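Stress response kinase A (Escherichia coli, PDB 1ZYL) phosphorylates proteins, itself included, on serine and threonine using ATP, and probably shields the bacterium from stress linked to reactive oxygen species. Local coordinates at residues Q121-G126 with L245-E250; D229-L234 with G264-L269. One frame throughout, in Å; residues are numbered along the deposited sequence.

Interaction 1: residues Q121-G126 with L245-E250; sequences QMEAVG and LETIIE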
loop_
_atom_site.group_PDB
_atom_site.type_symbol
_atom_site.label_atom_id
_atom_site.label_comp_id
_atom_site.label_asym_id
_atom_site.label_seq_id
_atom_site.Cartn_x
_atom_site.Cartn_y
_atom_site.Cartn_z
ATOM N N GLN A 121 16.917 10.168 8.951
ATOM C CA GLN A 121 16.372 9.519 7.764
ATOM C C GLN A 121 14.886 9.842 7.662
ATOM O O GLN A 121 14.328 9.950 6.570
ATOM C CB GLN A 121 16.577 8.006 7.841
ATOM C CG GLN A 121 18.028 7.577 7.691
ATOM C CD GLN A 121 18.193 6.072 7.575
ATOM O OE1 GLN A 121 19.274 5.588 7.255
ATOM N NE2 GLN A 121 17.124 5.327 7.840
ATOM N N MET A 122 14.260 10.002 8.822
ATOM C CA MET A 122 12.846 10.338 8.912
ATOM C C MET A 122 12.636 11.662 8.191
ATOM O O MET A 122 11.732 11.794 7.380
ATOM C CB MET A 122 12.438 10.493 10.377
ATOM C CG MET A 122 10.957 10.365 10.636
ATOM S SD MET A 122 10.506 8.651 10.878
ATOM C CE MET A 122 10.930 8.432 12.620
ATOM N N GLU A 123 13.484 12.638 8.500
ATOM C CA GLU A 123 13.396 13.954 7.883
ATOM C C GLU A 123 13.601 13.891 6.382
ATOM O O GLU A 123 12.862 14.525 5.632
ATOM C CB GLU A 123 14.426 14.907 8.489
ATOM C CG GLU A 123 14.095 15.365 9.894
ATOM C CD GLU A 123 14.986 16.504 10.353
ATOM O OE1 GLU A 123 16.224 16.325 10.355
ATOM O OE2 GLU A 123 14.448 17.576 10.712
ATOM N N ALA A 124 14.608 13.136 5.946
ATOM C CA ALA A 124 14.896 12.986 4.520
ATOM C C ALA A 124 13.691 12.370 3.821
ATOM O O ALA A 124 13.350 12.759 2.704
ATOM C CB ALA A 124 16.120 12.106 4.315
ATOM N N VAL A 125 13.055 11.404 4.481
ATOM C CA VAL A 125 11.876 10.740 3.927
ATOM C C VAL A 125 10.693 11.699 3.942
ATOM O O VAL A 125 9.961 11.801 2.973
ATOM C CB VAL A 125 11.523 9.438 4.723
ATOM C CG1 VAL A 125 10.088 9.029 4.477
ATOM C CG2 VAL A 125 12.432 8.307 4.289
ATOM N N GLY A 126 10.515 12.410 5.046
ATOM C CA GLY A 126 9.414 13.350 5.139
ATOM C C GLY A 126 9.552 14.455 4.113
ATOM O O GLY A 126 8.561 14.939 3.557
ATOM N N LEU A 245 6.246 12.979 14.367
ATOM C CA LEU A 245 5.204 13.622 13.596
ATOM C C LEU A 245 5.573 15.089 13.455
ATOM O O LEU A 245 5.617 15.640 12.358
ATOM C CB LEU A 245 3.853 13.487 14.298
ATOM C CG LEU A 245 2.706 14.088 13.490
ATOM C CD1 LEU A 245 2.784 13.580 12.059
ATOM C CD2 LEU A 245 1.376 13.729 14.124
ATOM N N GLU A 246 5.853 15.716 14.583
ATOM C CA GLU A 246 6.216 17.114 14.592
ATOM C C GLU A 246 7.413 17.336 13.660
ATOM O O GLU A 246 7.478 18.342 12.948
ATOM C CB GLU A 246 6.545 17.513 16.032
ATOM C CG GLU A 246 6.686 19.000 16.308
ATOM C CD GLU A 246 6.664 19.311 17.807
ATOM O OE1 GLU A 246 7.101 20.413 18.206
ATOM O OE2 GLU A 246 6.199 18.455 18.588
ATOM N N THR A 247 8.332 16.375 13.632
ATOM C CA THR A 247 9.545 16.482 12.821
ATOM C C THR A 247 9.394 16.257 11.322
ATOM O O THR A 247 9.914 17.036 10.516
ATOM C CB THR A 247 10.641 15.523 13.341
ATOM O OG1 THR A 247 11.122 15.993 14.603
ATOM C CG2 THR A 247 11.801 15.446 12.368
ATOM N N ILE A 248 8.701 15.190 10.939
ATOM C CA ILE A 248 8.528 14.899 9.523
ATOM C C ILE A 248 7.694 15.982 8.834
ATOM O O ILE A 248 7.837 16.198 7.637
ATOM C CB ILE A 248 7.885 13.490 9.292
ATOM C CG1 ILE A 248 6.381 13.543 9.507
ATOM C CG2 ILE A 248 8.507 12.461 10.222
ATOM C CD1 ILE A 248 5.613 13.839 8.247
ATOM N N ILE A 249 6.836 16.666 9.585
ATOM C CA ILE A 249 6.014 17.722 9.008
ATOM C C ILE A 249 6.854 18.961 8.741
ATOM O O ILE A 249 6.610 19.684 7.781
ATOM C CB ILE A 249 4.858 18.147 9.935
ATOM C CG1 ILE A 249 4.003 16.942 10.316
ATOM C CG2 ILE A 249 3.980 19.176 9.216
ATOM C CD1 ILE A 249 2.883 17.269 11.279
ATOM N N GLU A 250 7.838 19.208 9.599
ATOM C CA GLU A 250 8.704 20.368 9.441
ATOM C C GLU A 250 9.560 20.201 8.194
ATOM O O GLU A 250 9.921 21.182 7.539
ATOM C CB GLU A 250 9.606 20.537 10.661
ATOM C CG GLU A 250 10.428 21.812 10.628
ATOM C CD GLU A 250 9.555 23.050 10.660
ATOM O OE1 GLU A 250 10.094 24.170 10.520
ATOM O OE2 GLU A 250 8.325 22.900 10.831
#
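Met-122 and Ile-248 make the apolar contact between these two helices: Met-122 CG lies 3.3 Å from Ile-248 CG2, the methyl branch, and the two side chains cross obliquely. With CG opposite the backbone N (chi1 -160°), the methionine carries this methylene to the isoleucine; the bends at chi2 and chi3 place only the sulfur and CE. Both residues are buried.

Next to it, at the more open margin, Glu-123 and Thr-247 meet through carbon. Thr-247 CG2 stands 3.4 Å from Glu-123 CG, and the glutamate runs past the methyl at about a right angle. The threonine hydroxyl is used within its own helix, where OG1 bonds to the carbonyl O of Met-243, leaving the methyl branch to face the neighbour.

Backbone meets backbone at Gly-126, whose CA lies 4.1 Å from Ile-248 O. With no side chain on Gly-126, its CA is 4.7 Å from Ile-248 CA, and the segment axes approach to 8.0 Å at a crossing angle of -46°. On another flank of helix 119-136, Val-125 packs on Ile-207 and Phe-215. This is helix-on-helix packing in the helical C-terminal lobe of an aminoglycoside-phosphotransferase-like kinase fold, away from the active site.

Interaction 2: residues D229-L234 with G264-L269; sequences DLWMLL and GLIEPL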
loop_
_atom_site.group_PDB
_atom_site.type_symbol
_atom_site.label_atom_id
_atom_site.label_comp_id
_atom_site.label_asym_id
_atom_site.label_seq_id
_atom_site.Cartn_x
_atom_site.Cartn_y
_atom_site.Cartn_z
ATOM N N ASP A 229 0.246 8.793 3.619
ATOM C CA ASP A 229 1.650 8.445 3.429
ATOM C C ASP A 229 2.509 8.882 4.608
ATOM O O ASP A 229 3.738 8.798 4.549
ATOM C CB ASP A 229 2.188 9.097 2.149
ATOM C CG ASP A 229 1.557 8.535 0.888
ATOM O OD1 ASP A 229 1.618 9.215 -0.156
ATOM O OD2 ASP A 229 1.009 7.411 0.935
ATOM N N LEU A 230 1.869 9.347 5.680
ATOM C CA LEU A 230 2.612 9.791 6.849
ATOM C C LEU A 230 2.314 9.051 8.144
ATOM O O LEU A 230 3.224 8.777 8.926
ATOM C CB LEU A 230 2.390 11.281 7.081
ATOM C CG LEU A 230 2.924 12.266 6.040
ATOM C CD1 LEU A 230 2.677 13.682 6.552
ATOM C CD2 LEU A 230 4.410 12.040 5.798
ATOM N N TRP A 231 1.058 8.703 8.387
ATOM C CA TRP A 231 0.771 8.053 9.654
ATOM C C TRP A 231 1.468 6.720 9.899
ATOM O O TRP A 231 1.886 6.451 11.022
ATOM C CB TRP A 231 -0.744 7.911 9.885
ATOM C CG TRP A 231 -1.422 6.837 9.102
ATOM C CD1 TRP A 231 -1.975 6.951 7.859
ATOM C CD2 TRP A 231 -1.622 5.478 9.511
ATOM N NE1 TRP A 231 -2.512 5.748 7.469
ATOM C CE2 TRP A 231 -2.309 4.827 8.464
ATOM C CE3 TRP A 231 -1.286 4.748 10.660
ATOM C CZ2 TRP A 231 -2.670 3.474 8.532
ATOM C CZ3 TRP A 231 -1.642 3.406 10.730
ATOM C CH2 TRP A 231 -2.329 2.784 9.669
ATOM N N MET A 232 1.624 5.889 8.876
ATOM C CA MET A 232 2.261 4.588 9.098
ATOM C C MET A 232 3.745 4.645 9.402
ATOM O O MET A 232 4.369 3.612 9.630
ATOM C CB MET A 232 2.021 3.642 7.910
ATOM C CG MET A 232 0.605 3.070 7.865
ATOM S SD MET A 232 0.317 1.909 6.526
ATOM C CE MET A 232 0.152 3.029 5.174
ATOM N N LEU A 233 4.314 5.845 9.417
ATOM C CA LEU A 233 5.737 5.993 9.696
ATOM C C LEU A 233 6.029 6.046 11.193
ATOM O O LEU A 233 7.028 5.503 11.649
ATOM C CB LEU A 233 6.292 7.258 9.018
ATOM C CG LEU A 233 6.397 7.308 7.483
ATOM C CD1 LEU A 233 6.862 8.679 7.039
ATOM C CD2 LEU A 233 7.368 6.259 6.982
ATOM N N LEU A 234 5.151 6.686 11.956
ATOM C CA LEU A 234 5.353 6.832 13.389
ATOM C C LEU A 234 5.613 5.522 14.105
ATOM O O LEU A 234 5.004 4.506 13.799
ATOM C CB LEU A 234 4.145 7.506 14.020
ATOM C CG LEU A 234 3.497 8.670 13.275
ATOM C CD1 LEU A 234 2.670 9.440 14.293
ATOM C CD2 LEU A 234 4.533 9.584 12.623
ATOM N N GLY A 264 -6.447 14.029 12.289
ATOM C CA GLY A 264 -7.634 13.455 12.889
ATOM C C GLY A 264 -8.167 12.290 12.083
ATOM O O GLY A 264 -8.972 11.487 12.571
ATOM N N LEU A 265 -7.708 12.187 10.843
ATOM C CA LEU A 265 -8.132 11.113 9.960
ATOM C C LEU A 265 -7.314 9.828 10.161
ATOM O O LEU A 265 -7.603 8.815 9.515
ATOM C CB LEU A 265 -7.967 11.551 8.505
ATOM C CG LEU A 265 -8.508 12.900 8.031
ATOM C CD1 LEU A 265 -8.014 13.177 6.614
ATOM C CD2 LEU A 265 -10.019 12.887 8.062
ATOM N N ILE A 266 -6.302 9.849 11.034
ATOM C CA ILE A 266 -5.462 8.660 11.200
ATOM C C ILE A 266 -6.154 7.432 11.777
ATOM O O ILE A 266 -6.053 6.352 11.211
ATOM C CB ILE A 266 -4.178 8.937 12.035
ATOM C CG1 ILE A 266 -4.557 9.423 13.419
ATOM C CG2 ILE A 266 -3.298 9.968 11.341
ATOM C CD1 ILE A 266 -3.385 9.479 14.377
ATOM N N GLU A 267 -6.853 7.570 12.893
ATOM C CA GLU A 267 -7.518 6.407 13.455
ATOM C C GLU A 267 -8.534 5.868 12.460
ATOM O O GLU A 267 -8.766 4.664 12.391
ATOM C CB GLU A 267 -8.145 6.741 14.806
ATOM C CG GLU A 267 -7.084 7.111 15.840
ATOM C CD GLU A 267 -5.932 6.095 15.898
ATOM O OE1 GLU A 267 -4.773 6.518 16.143
ATOM O OE2 GLU A 267 -6.181 4.878 15.706
ATOM N N PRO A 268 -9.178 6.752 11.691
ATOM C CA PRO A 268 -10.120 6.168 10.736
ATOM C C PRO A 268 -9.361 5.434 9.625
ATOM O O PRO A 268 -9.814 4.405 9.134
ATOM C CB PRO A 268 -10.887 7.380 10.233
ATOM C CG PRO A 268 -10.998 8.191 11.473
ATOM C CD PRO A 268 -9.578 8.131 12.018
ATOM N N LEU A 269 -8.199 5.949 9.233
ATOM C CA LEU A 269 -7.411 5.297 8.180
ATOM C C LEU A 269 -6.902 3.944 8.646
ATOM O O LEU A 269 -6.941 2.966 7.897
ATOM C CB LEU A 269 -6.218 6.164 7.762
ATOM C CG LEU A 269 -6.566 7.433 6.994
ATOM C CD1 LEU A 269 -5.314 8.229 6.748
ATOM C CD2 LEU A 269 -7.242 7.078 5.695
#
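Trp-231 faces helix 266-283 and meets two residues on one side of its first turn, Ile-266 and Leu-269. The close-packed part is all carbon and ring: Trp-231 CB lies 3.6 Å from Ile-266 CG2, while Leu-269 lies along the five-membered ring, its CB 3.7 Å from Trp-231 NE1 and its CD1 3.7 Å from Trp-231 CD1. Leu-269 approaches the indole obliquely. From the opposite side of the ring plane comes Met-232 CG, 3.2 Å above it near the rim. With its CG between the backbone N and the carbonyl carbon (chi1 76°), the indole stands between this sequence neighbour and Leu-269.

Helix 228-231 belongs to the C-terminal lobe of the kinase-like fold. Its Asp-229 accepts bonds from His-133 NE2 and the backbone N of His-199, recalling the aspartate of helix F that braces the catalytic loop in eukaryotic protein kinases; the Trp-231 side chain lies about 8 Å from that of Asp-201, the probable proton acceptor. An alanine in place of Trp-231 would probably leave Leu-269's flank without its aromatic partner and open a gap between helix 266-283 and Met-232.

Leu-269 is buried; Trp-231 and Ile-266, though packed together, keep some exposure, and past Ile-266 the two segments part: Leu-234 starts toward the helix but packs on Gln-241 and Gln-244 of helix 238-252.

Overall arrangement
Both contacts belong to the helical C-terminal lobe, their centres 14 Å apart and on the same side of the chain's centre. Their segments alternate along the chain: 121-126, 229-234, 245-250, then 264-269. Helices 228-231, 238-252 and 266-283 follow one another, so the chain passes from interaction 2 to interaction 1 and back. The two also touch: Leu-230 CD2 meets Ile-248 CD1 at 3.3 Å, and Leu-233 packs on Val-125. Segment 229-234 thus lies between the outer helix pair of interaction 1 and helix 266-283, joining packing remote from the active site to the neighbourhood of the probable catalytic Asp-201.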